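Local coordinates for putative peptidoglycan-binding/hydrolysing protein (Peptoclostridium difficile, PDB 5TV7) that probably binds bacterial cell-wall peptidoglycan, and perhaps hydrolyses it, through putative peptidoglycan-binding domains, and is seen here holding glutamine hydroxamate, at residues G28-T32 and E72-K76; A80-V84 and T94-N98; D22-L26 and I123-L127. All blocks are in the same frame, centred on the assembly; numbering follows the deposited sequence.

Interaction 1 of 3, residues G28-T32 and E72-K76; sequences GYIYT and EDNSK
The side chain of Asn-74 lies over one face of the Tyr-29 ring, its CB 3.8 Å from the ring centroid, a CH-pi contact. The carboxamide carries on across the same ring, its plane tilted 26° from that of the ring, and Asn-74 ND2 lies 3.5 Å from Tyr-29 CZ. A second tyrosine supplies the polar half of the contact. Tyr-31 OH donates a hydrogen bond of 2.6 Å to Glu-72 OE1, meeting that oxygen on its anti side and 20° out of the carboxylate plane. Glu-72 reaches the Tyr-31 hydroxyl with an extended chain, its CG anti to the backbone N (chi1 -179°). At the edge of the Tyr-31 ring, in its plane, sits the backbone oxygen of Asp-73, while Lys-76 C lies 3.9 Å from Tyr-31 CE1. One loop thus meets alternate side chains of a strand, one by stacking and the other by a charged acceptor. This surface contact lays the loop joining strands 60-64 and 78-87 against strand 26-32, which runs between those two in the antiparallel sheet; Tyr-79 meets the Tyr-29 ring edge-to-face, and Val-63 touches both Tyr-31 and Glu-72.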
loop_
_atom_site.group_PDB
_atom_site.type_symbol
_atom_site.label_atom_id
_atom_site.label_comp_id
_atom_site.label_asym_id
_atom_site.label_seq_id
_atom_site.Cartn_x
_atom_site.Cartn_y
_atom_site.Cartn_z
ATOM N N GLY A 28 -5.137 -8.491 7.359
ATOM C CA GLY A 28 -6.268 -7.606 7.577
ATOM C C GLY A 28 -7.439 -8.034 6.727
ATOM O O GLY A 28 -7.481 -9.172 6.250
ATOM N N TYR A 29 -8.380 -7.120 6.519
ATOM C CA TYR A 29 -9.588 -7.412 5.757
ATOM C C TYR A 29 -9.774 -6.484 4.556
ATOM O O TYR A 29 -9.487 -5.283 4.628
ATOM C CB TYR A 29 -10.806 -7.336 6.687
ATOM C CG TYR A 29 -10.787 -8.426 7.731
ATOM C CD1 TYR A 29 -10.071 -8.273 8.921
ATOM C CD2 TYR A 29 -11.447 -9.634 7.513
ATOM C CE1 TYR A 29 -10.033 -9.285 9.868
ATOM C CE2 TYR A 29 -11.414 -10.653 8.454
ATOM C CZ TYR A 29 -10.707 -10.473 9.629
ATOM O OH TYR A 29 -10.672 -11.485 10.556
ATOM N N ILE A 30 -10.242 -7.060 3.450
ATOM C CA ILE A 30 -10.534 -6.317 2.235
ATOM C C ILE A 30 -12.010 -5.977 2.270
ATOM O O ILE A 30 -12.852 -6.847 2.488
ATOM C CB ILE A 30 -10.260 -7.141 0.955
ATOM C CG1 ILE A 30 -8.801 -7.607 0.906
ATOM C CG2 ILE A 30 -10.592 -6.317 -0.292
ATOM C CD1 ILE A 30 -8.498 -8.530 -0.264
ATOM N N TYR A 31 -12.313 -4.703 2.061
ATOM C CA TYR A 31 -13.675 -4.202 2.033
ATOM C C TYR A 31 -13.903 -3.486 0.725
ATOM O O TYR A 31 -12.955 -3.063 0.066
ATOM C CB TYR A 31 -13.880 -3.154 3.136
ATOM C CG TYR A 31 -13.799 -3.676 4.541
ATOM C CD1 TYR A 31 -14.926 -4.215 5.162
ATOM C CD2 TYR A 31 -12.607 -3.618 5.267
ATOM C CE1 TYR A 31 -14.868 -4.690 6.459
ATOM C CE2 TYR A 31 -12.543 -4.094 6.566
ATOM C CZ TYR A 31 -13.674 -4.632 7.153
ATOM O OH TYR A 31 -13.632 -5.113 8.435
ATOM N N THR A 32 -15.166 -3.365 0.347
ATOM C CA THR A 32 -15.540 -2.541 -0.779
ATOM C C THR A 32 -15.836 -1.200 -0.112
ATOM O O THR A 32 -16.130 -1.157 1.096
ATOM C CB THR A 32 -16.792 -3.056 -1.502
ATOM O OG1 THR A 32 -17.869 -3.154 -0.569
ATOM C CG2 THR A 32 -16.532 -4.426 -2.130
ATOM N N GLU A 72 -15.160 -2.198 14.421
ATOM C CA GLU A 72 -15.079 -2.808 13.092
ATOM C C GLU A 72 -15.671 -4.216 13.121
ATOM O O GLU A 72 -15.315 -5.019 13.989
ATOM C CB GLU A 72 -13.611 -2.901 12.647
ATOM C CG GLU A 72 -13.391 -3.502 11.255
ATOM C CD GLU A 72 -11.922 -3.768 10.932
ATOM O OE1 GLU A 72 -11.617 -4.096 9.764
ATOM O OE2 GLU A 72 -11.067 -3.650 11.839
ATOM N N ASP A 73 -16.579 -4.512 12.188
ATOM C CA ASP A 73 -17.122 -5.867 12.067
ATOM C C ASP A 73 -16.485 -6.482 10.814
ATOM O O ASP A 73 -16.619 -5.970 9.697
ATOM C CB ASP A 73 -18.669 -5.919 12.062
ATOM C CG ASP A 73 -19.298 -5.316 10.812
ATOM O OD1 ASP A 73 -18.754 -4.334 10.256
ATOM O OD2 ASP A 73 -20.366 -5.822 10.402
ATOM N N ASN A 74 -15.761 -7.571 11.032
ATOM C CA ASN A 74 -15.033 -8.253 9.969
ATOM C C ASN A 74 -15.951 -9.015 9.010
ATOM O O ASN A 74 -15.533 -9.348 7.900
ATOM C CB ASN A 74 -14.027 -9.215 10.595
ATOM C CG ASN A 74 -13.168 -8.550 11.659
ATOM O OD1 ASN A 74 -13.135 -7.321 11.773
ATOM N ND2 ASN A 74 -12.482 -9.362 12.454
ATOM N N SER A 75 -17.192 -9.277 9.435
ATOM C CA SER A 75 -18.174 -10.005 8.612
ATOM C C SER A 75 -18.398 -9.383 7.227
ATOM O O SER A 75 -18.588 -10.107 6.247
ATOM C CB SER A 75 -19.518 -10.135 9.351
ATOM O OG SER A 75 -20.077 -8.865 9.651
ATOM N N LYS A 76 -18.365 -8.052 7.150
ATOM C CA LYS A 76 -18.552 -7.341 5.879
ATOM C C LYS A 76 -17.307 -7.404 4.981
ATOM O O LYS A 76 -17.383 -7.067 3.797
ATOM C CB LYS A 76 -18.919 -5.874 6.136
ATOM C CG LYS A 76 -20.192 -5.681 6.950
ATOM C CD LYS A 76 -20.469 -4.211 7.249
ATOM C CE LYS A 76 -20.972 -3.439 6.037
ATOM N NZ LYS A 76 -22.317 -3.893 5.581
#

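Interaction 2 of 3, residues A80-V84 and T94-N98; sequences ASYTV and TIMSN
Ser-81 meets the residue just past the end of strand 92-96 through its backbone: its O accepts a CA-H...O contact from Ser-97 CA at 3.4 Å, and a bond from a bound water. The Ser-81 hydroxyl is hydrogen-bonded to Ser-27 OG.

At Tyr-82 the side chain takes over. CD1 of the ring presses on Ile-95 CG2 at 3.4 Å, the two side chains crossing at a slant, and Ser-97 CB lies close to the same ring carbon. Beyond these two segments Phe-62 packs edge-to-face with the Tyr-82 ring and Ile-123 of helix 116-127 touches it.

Thr-83 and Met-96 form a hydrogen-bonded pair of an antiparallel beta hairpin, in which the central strand 78-87 turns back into strand 92-96. Thr-83 N gives its hydrogen to Met-96 O at 3.0 Å, and Met-96 N returns a nearly straight bond (175° at the hydrogen) to Thr-83 O. The water sits where the direct backbone pairing stops, bridging Ser-81 O and Met-96 O, two acceptors 3.4 Å apart that cannot bond each other: it donates to Ser-81 O and, at 2.6 Å, to Met-96 O, and is also hydrogen-bonded to Thr-83 OG1. Met-96 O is therefore gripped by both an amide and a water. On the face bearing these side chains, the selenomethionine chain of Met-96 bends at its third torsion (chi3 -87°), which brings CE to 3.4 Å from Thr-83 OG1.

Val-84 and Ile-95, the next and non-hydrogen-bonded pair, point to the other face. They lie side by side, Val-84 CG2 meeting Ile-95 CD1 at 3.8 Å, under helix 116-127, where Met-124 touches Val-84 and Ala-120 touches Ile-95.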
loop_
_atom_site.group_PDB
_atom_site.type_symbol
_atom_site.label_atom_id
_atom_site.label_comp_id
_atom_site.label_asym_id
_atom_site.label_seq_id
_atom_site.Cartn_x
_atom_site.Cartn_y
_atom_site.Cartn_z
ATOM N N ALA A 80 -7.300 -11.281 4.290
ATOM C CA ALA A 80 -6.185 -11.390 3.355
ATOM C C ALA A 80 -4.885 -11.213 4.121
ATOM O O ALA A 80 -4.829 -10.462 5.090
ATOM C CB ALA A 80 -6.297 -10.358 2.241
ATOM N N SER A 81 -3.854 -11.920 3.679
ATOM C CA SER A 81 -2.542 -11.900 4.305
ATOM C C SER A 81 -1.478 -11.735 3.202
ATOM O O SER A 81 -1.332 -12.603 2.344
ATOM C CB SER A 81 -2.356 -13.204 5.078
ATOM O OG SER A 81 -1.119 -13.239 5.749
ATOM N N TYR A 82 -0.754 -10.614 3.221
ATOM C CA TYR A 82 0.239 -10.314 2.180
ATOM C C TYR A 82 1.677 -10.428 2.634
ATOM O O TYR A 82 2.027 -10.007 3.738
ATOM C CB TYR A 82 0.072 -8.880 1.663
ATOM C CG TYR A 82 -1.265 -8.558 1.061
ATOM C CD1 TYR A 82 -1.600 -9.000 -0.208
ATOM C CD2 TYR A 82 -2.180 -7.755 1.738
ATOM C CE1 TYR A 82 -2.822 -8.681 -0.783
ATOM C CE2 TYR A 82 -3.413 -7.432 1.174
ATOM C CZ TYR A 82 -3.726 -7.899 -0.086
ATOM O OH TYR A 82 -4.941 -7.587 -0.649
ATOM N N THR A 83 2.511 -10.947 1.741
ATOM C CA THR A 83 3.960 -11.022 1.926
ATOM C C THR A 83 4.576 -10.469 0.638
ATOM O O THR A 83 3.886 -10.315 -0.360
ATOM C CB THR A 83 4.449 -12.443 2.198
ATOM O OG1 THR A 83 3.961 -13.318 1.179
ATOM C CG2 THR A 83 3.949 -12.934 3.555
ATOM N N VAL A 84 5.875 -10.200 0.656
ATOM C CA VAL A 84 6.544 -9.552 -0.456
ATOM C C VAL A 84 7.743 -10.333 -0.937
ATOM O O VAL A 84 8.547 -10.805 -0.133
ATOM C CB VAL A 84 7.054 -8.151 -0.023
ATOM C CG1 VAL A 84 7.780 -7.458 -1.171
ATOM C CG2 VAL A 84 5.905 -7.287 0.471
ATOM N N THR A 94 6.657 -8.834 -6.212
ATOM C CA THR A 94 5.408 -9.578 -6.177
ATOM C C THR A 94 4.821 -9.496 -4.784
ATOM O O THR A 94 5.510 -9.753 -3.797
ATOM C CB THR A 94 5.621 -11.064 -6.544
ATOM O OG1 THR A 94 6.278 -11.132 -7.805
ATOM C CG2 THR A 94 4.280 -11.818 -6.640
ATOM N N ILE A 95 3.566 -9.067 -4.724
ATOM C CA ILE A 95 2.788 -9.055 -3.510
ATOM C C ILE A 95 2.005 -10.383 -3.528
ATOM O O ILE A 95 1.209 -10.629 -4.434
ATOM C CB ILE A 95 1.826 -7.854 -3.467
ATOM C CG1 ILE A 95 2.612 -6.526 -3.560
ATOM C CG2 ILE A 95 0.967 -7.900 -2.199
ATOM C CD1 ILE A 95 3.602 -6.266 -2.440
HETATM N N MSE A 96 2.249 -11.225 -2.532
HETATM C CA MSE A 96 1.658 -12.567 -2.460
HETATM C C MSE A 96 0.625 -12.737 -1.375
HETATM O O MSE A 96 0.843 -12.378 -0.229
HETATM C CB MSE A 96 2.783 -13.579 -2.207
HETATM C CG MSE A 96 4.077 -13.185 -2.924
HETATM SE SE MSE A 96 5.421 -14.629 -2.916
HETATM C CE MSE A 96 6.224 -14.153 -1.169
ATOM N N SER A 97 -0.525 -13.267 -1.771
ATOM C CA SER A 97 -1.624 -13.620 -0.873
ATOM C C SER A 97 -2.126 -14.927 -1.483
ATOM O O SER A 97 -1.309 -15.802 -1.794
ATOM C CB SER A 97 -2.686 -12.530 -0.877
ATOM O OG SER A 97 -3.166 -12.300 -2.185
ATOM N N ASN A 98 -3.434 -15.085 -1.653
ATOM C CA ASN A 98 -3.919 -16.255 -2.400
ATOM C C ASN A 98 -3.674 -15.968 -3.882
ATOM O O ASN A 98 -3.574 -16.883 -4.700
ATOM C CB ASN A 98 -5.398 -16.541 -2.143
ATOM C CG ASN A 98 -6.280 -15.345 -2.393
ATOM O OD1 ASN A 98 -5.855 -14.202 -2.239
ATOM N ND2 ASN A 98 -7.525 -15.600 -2.750
HETATM O O HOH W 1 1.235 -13.939 1.751
#

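Interaction 3 of 3, residues D22-L26 and I123-L127; sequences DSFTL and IMLTL
Leu-26 reaches from the start of strand 26-32 to the last turn of helix 116-127, and its carbons meet three residues of that turn. CB sits against Leu-127, with CD2 of that residue 3.6 Å away and CG a little farther. Because CG of Leu-26 stands anti to its own backbone nitrogen (chi1 -169°), the branch is carried on to the helix surface. There both methyls touch Thr-126 CG2, each at 4.0 Å; CD1 also meets Leu-127 CD2, whereas CD2 lies 3.8 Å from the backbone O of Ile-123 and touches Ile-123 CG2. The Leu-26 and Thr-126 side chains cross at about a right angle, and Leu-26 slants across Leu-127.

Leu-127 answers by spreading its branches over the backbone leading into the strand. CD2 packs on the carbonyl carbon of Thr-25 at 3.7 Å and near Ser-23 O, while CD1 approaches Phe-24 O at 3.9 Å. The short 3-10 segment 22-24 thus adds its backbone to the contact.

Phe-62 and Pro-64 of strand 60-64 and Ile-134 also touch Leu-26. The hydroxyl of Thr-126 is bonded to Gln-122 O, one turn back in the helix, and its methyl is the part turned to the leucine. Ile-123 O, beside a Leu-26 methyl, accepts the helical bond from Leu-127 N. No hydrogen bond crosses between the segments, so the strand-bearing and helical parts of the chain meet here by van der Waals packing of methyl groups on one another and on backbone atoms, with no directional bond to fix the register.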
loop_
_atom_site.group_PDB
_atom_site.type_symbol
_atom_site.label_atom_id
_atom_site.label_comp_id
_atom_site.label_asym_id
_atom_site.label_seq_id
_atom_site.Cartn_x
_atom_site.Cartn_y
_atom_site.Cartn_z
ATOM N N ASP A 22 6.935 -12.934 11.638
ATOM C CA ASP A 22 5.556 -12.433 11.564
ATOM C C ASP A 22 5.461 -10.944 11.200
ATOM O O ASP A 22 4.415 -10.485 10.733
ATOM C CB ASP A 22 4.832 -12.691 12.901
ATOM C CG ASP A 22 4.877 -14.164 13.329
ATOM O OD1 ASP A 22 5.413 -15.006 12.570
ATOM O OD2 ASP A 22 4.385 -14.479 14.433
ATOM N N SER A 23 6.542 -10.197 11.413
ATOM C CA SER A 23 6.553 -8.773 11.097
ATOM C C SER A 23 6.644 -8.493 9.592
ATOM O O SER A 23 6.464 -7.346 9.177
ATOM C CB SER A 23 7.684 -8.059 11.835
ATOM O OG SER A 23 8.938 -8.590 11.469
ATOM N N PHE A 24 6.921 -9.520 8.779
ATOM C CA PHE A 24 6.974 -9.345 7.312
ATOM C C PHE A 24 5.645 -9.696 6.616
ATOM O O PHE A 24 5.531 -9.608 5.395
ATOM C CB PHE A 24 8.121 -10.143 6.714
ATOM C CG PHE A 24 9.478 -9.638 7.114
ATOM C CD1 PHE A 24 10.109 -8.644 6.377
ATOM C CD2 PHE A 24 10.135 -10.160 8.222
ATOM C CE1 PHE A 24 11.365 -8.177 6.738
ATOM C CE2 PHE A 24 11.395 -9.696 8.586
ATOM C CZ PHE A 24 12.013 -8.709 7.838
ATOM N N THR A 25 4.640 -10.069 7.400
ATOM C CA THR A 25 3.327 -10.417 6.876
ATOM C C THR A 25 2.340 -9.310 7.197
ATOM O O THR A 25 2.315 -8.830 8.315
ATOM C CB THR A 25 2.852 -11.739 7.499
ATOM O OG1 THR A 25 3.779 -12.770 7.151
ATOM C CG2 THR A 25 1.455 -12.120 7.021
ATOM N N LEU A 26 1.536 -8.892 6.215
ATOM C CA LEU A 26 0.528 -7.859 6.452
ATOM C C LEU A 26 -0.859 -8.470 6.309
ATOM O O LEU A 26 -1.306 -8.781 5.200
ATOM C CB LEU A 26 0.684 -6.660 5.503
ATOM C CG LEU A 26 -0.174 -5.452 5.896
ATOM C CD1 LEU A 26 0.319 -4.813 7.202
ATOM C CD2 LEU A 26 -0.195 -4.418 4.782
ATOM N N ILE A 123 1.028 -1.295 0.421
ATOM C CA ILE A 123 1.201 -2.465 1.238
ATOM C C ILE A 123 2.590 -2.458 1.874
ATOM O O ILE A 123 2.709 -2.643 3.067
ATOM C CB ILE A 123 0.956 -3.747 0.443
ATOM C CG1 ILE A 123 -0.553 -3.898 0.226
ATOM C CG2 ILE A 123 1.509 -4.950 1.196
ATOM C CD1 ILE A 123 -0.932 -4.901 -0.829
HETATM N N MSE A 124 3.614 -2.199 1.081
HETATM C CA MSE A 124 4.993 -2.171 1.594
HETATM C C MSE A 124 5.224 -1.053 2.595
HETATM O O MSE A 124 5.865 -1.262 3.633
HETATM C CB MSE A 124 5.952 -2.083 0.407
HETATM C CG MSE A 124 5.954 -3.429 -0.310
HETATM SE SE MSE A 124 7.372 -3.507 -1.660
HETATM C CE MSE A 124 6.548 -2.321 -2.955
ATOM N N LEU A 125 4.700 0.133 2.307
ATOM C CA LEU A 125 4.834 1.275 3.229
ATOM C C LEU A 125 4.131 0.954 4.549
ATOM O O LEU A 125 4.670 1.221 5.634
ATOM C CB LEU A 125 4.269 2.548 2.611
ATOM C CG LEU A 125 5.058 3.143 1.457
ATOM C CD1 LEU A 125 4.211 4.153 0.694
ATOM C CD2 LEU A 125 6.336 3.796 1.965
ATOM N N THR A 126 2.957 0.332 4.458
ATOM C CA THR A 126 2.225 -0.050 5.663
ATOM C C THR A 126 3.018 -1.070 6.513
ATOM O O THR A 126 3.024 -0.961 7.739
ATOM C CB THR A 126 0.815 -0.551 5.339
ATOM O OG1 THR A 126 0.117 0.468 4.612
ATOM C CG2 THR A 126 0.057 -0.859 6.603
ATOM N N LEU A 127 3.698 -2.027 5.869
ATOM C CA LEU A 127 4.549 -2.989 6.596
ATOM C C LEU A 127 5.681 -2.312 7.360
ATOM O O LEU A 127 6.109 -2.812 8.393
ATOM C CB LEU A 127 5.171 -4.022 5.657
ATOM C CG LEU A 127 4.319 -5.200 5.234
ATOM C CD1 LEU A 127 5.007 -5.959 4.110
ATOM C CD2 LEU A 127 4.066 -6.108 6.435
#

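How the interactions relate
From the N terminus, segment 22-26 opens interaction 3, whose loop closes only at helix 116-127, almost a hundred residues on. Both other contacts are nested inside it, and they follow one another in series: interaction 1 closes when the chain reaches 72-76, just before strand 78-87 opens the hairpin of interaction 2. Strand 26-32 links all three, since it continues segment 22-26, carries 28-32 and pairs with 78-87 through probable hydrogen bonds from Ala-80 N to Gly-28 O and from Tyr-82 N to Leu-26 O. Ile-95 also touches Ile-123. Together they tie a peripheral loop, the central sheet and a helix of the second putative peptidoglycan-binding domain.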